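Local coordinates for putative glycosyltransferase (GalT1) (Streptococcus parasanguinis FW213, PDB 5HEA), which probably transfers sugars from nucleotide-activated donors, the C-terminal half shown here carrying its GT-A type family 2 glycosyltransferase domain, at the interface of chains A and B. Sequence-based numbering; all coordinates share one arbitrary frame. Chains: chain A/B, Putative glycosyltransferase (GalT1).

The interface of chains A and B. Residues chain A 41, 43, 66-68; chain B 271, 276, 279-280.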
ATOM      1  N   ASN A  41      -9.759 -21.779  14.965  1.00 24.09           N
ATOM      2  CA  ASN A  41     -10.605 -20.802  14.301  1.00 25.04           C
ATOM      3  C   ASN A  41      -9.730 -19.692  13.734  1.00 27.32           C
ATOM      4  O   ASN A  41      -9.153 -18.894  14.480  1.00 24.82           O
ATOM      5  CB  ASN A  41     -11.652 -20.218  15.257  1.00 21.84           C
ATOM      6  CG  ASN A  41     -12.316 -19.004  14.684  1.00 25.16           C
ATOM      7  OD1 ASN A  41     -12.601 -18.962  13.497  1.00 27.45           O
ATOM      8  ND2 ASN A  41     -12.537 -17.989  15.512  1.00 20.04           N
ATOM      9  N   GLY A  43     -10.045 -16.790  12.421  1.00 22.75           N
ATOM     10  CA  GLY A  43     -10.718 -15.513  12.251  1.00 23.88           C
ATOM     11  C   GLY A  43     -12.018 -15.601  11.459  1.00 27.55           C
ATOM     12  O   GLY A  43     -12.335 -14.689  10.703  1.00 22.42           O
ATOM     13  N   HIS A  66      -8.357 -19.474  18.879  1.00 26.72           N
ATOM     14  CA  HIS A  66      -8.806 -18.413  17.999  1.00 26.06           C
ATOM     15  C   HIS A  66      -7.579 -17.633  17.543  1.00 28.09           C
ATOM     16  O   HIS A  66      -6.737 -17.282  18.353  1.00 27.33           O
ATOM     17  CB  HIS A  66      -9.738 -17.471  18.757  1.00 26.66           C
ATOM     18  CG  HIS A  66     -10.988 -18.123  19.255  1.00 24.41           C
ATOM     19  ND1 HIS A  66     -11.927 -18.676  18.410  1.00 24.13           N
ATOM     20  CD2 HIS A  66     -11.475 -18.279  20.509  1.00 26.84           C
ATOM     21  CE1 HIS A  66     -12.929 -19.159  19.121  1.00 30.41           C
ATOM     22  NE2 HIS A  66     -12.683 -18.927  20.399  1.00 32.81           N
ATOM     23  N   GLN A  67      -7.460 -17.365  16.252  1.00 25.48           N
ATOM     24  CA  GLN A  67      -6.357 -16.530  15.801  1.00 28.15           C
ATOM     25  C   GLN A  67      -6.829 -15.590  14.725  1.00 28.10           C
ATOM     26  O   GLN A  67      -7.804 -15.882  14.027  1.00 22.66           O
ATOM     27  CB  GLN A  67      -5.209 -17.379  15.263  1.00 29.78           C
ATOM     28  CG  GLN A  67      -5.534 -18.090  13.959  1.00 29.45           C
ATOM     29  CD  GLN A  67      -4.369 -18.929  13.464  1.00 34.01           C
ATOM     30  OE1 GLN A  67      -3.547 -19.383  14.252  1.00 33.39           O
ATOM     31  NE2 GLN A  67      -4.293 -19.130  12.153  1.00 31.68           N
ATOM     32  N   THR A  68      -6.131 -14.466  14.581  1.00 27.53           N
ATOM     33  CA  THR A  68      -6.370 -13.548  13.472  1.00 28.97           C
ATOM     34  C   THR A  68      -6.172 -14.311  12.171  1.00 27.83           C
ATOM     35  O   THR A  68      -5.267 -15.140  12.074  1.00 30.85           O
ATOM     36  CB  THR A  68      -5.389 -12.345  13.515  1.00 34.46           C
ATOM     37  OG1 THR A  68      -5.554 -11.637  14.750  1.00 33.57           O
ATOM     38  CG2 THR A  68      -5.634 -11.397  12.348  1.00 38.50           C
TER
ATOM     39  N   LEU B 271     -15.675 -11.590  18.562  1.00 25.90           N
ATOM     40  CA  LEU B 271     -15.391 -12.964  18.188  1.00 26.77           C
ATOM     41  C   LEU B 271     -16.148 -13.327  16.912  1.00 28.07           C
ATOM     42  O   LEU B 271     -15.587 -13.942  16.011  1.00 27.14           O
ATOM     43  CB  LEU B 271     -15.738 -13.934  19.318  1.00 28.97           C
ATOM     44  CG  LEU B 271     -15.410 -15.406  19.042  1.00 34.56           C
ATOM     45  CD1 LEU B 271     -13.940 -15.575  18.688  1.00 28.37           C
ATOM     46  CD2 LEU B 271     -15.765 -16.270  20.241  1.00 33.81           C
ATOM     47  N   ILE B 276      -9.973 -10.936  16.573  1.00 27.76           N
ATOM     48  CA  ILE B 276      -9.540 -11.825  17.637  1.00 26.36           C
ATOM     49  C   ILE B 276      -8.807 -11.138  18.801  1.00 24.57           C
ATOM     50  O   ILE B 276      -9.076 -11.445  19.955  1.00 26.18           O
ATOM     51  CB  ILE B 276      -8.721 -13.004  17.079  1.00 28.03           C
ATOM     52  CG1 ILE B 276      -9.559 -13.764  16.049  1.00 26.93           C
ATOM     53  CG2 ILE B 276      -8.322 -13.947  18.209  1.00 27.06           C
ATOM     54  CD1 ILE B 276     -10.897 -14.290  16.606  1.00 26.90           C
ATOM     55  N   TYR B 279     -11.293  -9.379  20.793  1.00 24.26           N
ATOM     56  CA  TYR B 279     -12.057 -10.350  21.566  1.00 23.16           C
ATOM     57  C   TYR B 279     -11.332 -10.753  22.858  1.00 24.31           C
ATOM     58  O   TYR B 279     -11.922 -10.767  23.944  1.00 24.15           O
ATOM     59  CB  TYR B 279     -12.402 -11.570  20.695  1.00 28.58           C
ATOM     60  CG  TYR B 279     -12.323 -12.896  21.413  1.00 32.36           C
ATOM     61  CD1 TYR B 279     -11.177 -13.674  21.339  1.00 37.75           C
ATOM     62  CD2 TYR B 279     -13.398 -13.376  22.156  1.00 38.82           C
ATOM     63  CE1 TYR B 279     -11.093 -14.890  21.991  1.00 37.56           C
ATOM     64  CE2 TYR B 279     -13.319 -14.597  22.813  1.00 33.62           C
ATOM     65  CZ  TYR B 279     -12.165 -15.341  22.721  1.00 37.51           C
ATOM     66  OH  TYR B 279     -12.070 -16.553  23.364  1.00 53.63           O
ATOM     67  N   GLN B 280     -10.045 -11.050  22.745  1.00 22.90           N
ATOM     68  CA  GLN B 280      -9.256 -11.488  23.902  1.00 25.01           C
ATOM     69  C   GLN B 280      -9.199 -10.408  24.961  1.00 22.06           C
ATOM     70  O   GLN B 280      -9.370 -10.682  26.155  1.00 24.49           O
ATOM     71  CB  GLN B 280      -7.821 -11.812  23.492  1.00 26.47           C
ATOM     72  CG  GLN B 280      -7.657 -13.018  22.613  1.00 43.12           C
ATOM     73  CD  GLN B 280      -6.197 -13.277  22.296  1.00 56.28           C
ATOM     74  OE1 GLN B 280      -5.316 -12.557  22.769  1.00 65.41           O
ATOM     75  NE2 GLN B 280      -5.931 -14.302  21.496  1.00 54.31           N
TER
HETATM   76  O   HOH W   1     -13.715 -15.497  14.616  1.00 20.83           O
HETATM   77  O   HOH W   2      -7.934  -9.857  14.510  1.00 45.35           O
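A:His66, ending strand 62-66, meets B:Leu271 and B:Tyr279, whose side chains each cross its own at about a right angle. Methyl CD1 of B:Leu271 sits over one face, 3.7 Å from the ring centroid, a CH-pi contact. B:Tyr279 brings its CE1-CZ edge to the imidazole near CD2 on the leucine methyl's side, planes 80° apart (edge-to-face), its phenol OH 3.4 Å from A:His66 CD2. The same methyl also lies over a face of the tyrosine ring, filling the corner between both aromatics.

Van der Waals packing centres on B:Ile276, first in helix 276-291. Chi1 of -57° sets CG1 anti to the carbonyl carbon and CG2 anti to the backbone N: CG2 lies 3.8 Å from A:His66 CB, which CD1 also reaches, while CG1 makes a 3.4 Å non-bonded contact with the A:Gln67 backbone O.

Polar links run within chain A or through water. A:Asn41 ND2 donates to A:His66 ND1 at 3.0 Å, nearly straight (167° at H), in the amide plane but tilted from the imidazole plane, which should restrain imidazole rotation. ND2 also reaches water 1 at 2.9 Å, itself 2.8 Å from the carbonyl O of B:Leu271. Water 2 lies 3.0 Å from A:Thr68 OG1 and meets B:Ile276 N in a distinctly bent bond.

The patch docks the C-terminal helical pair of one copy against the ends of strands 35-41 and 62-66 and the following loops of another. It contributes to the hexameric assembly, although the structure alone does not establish it as biological.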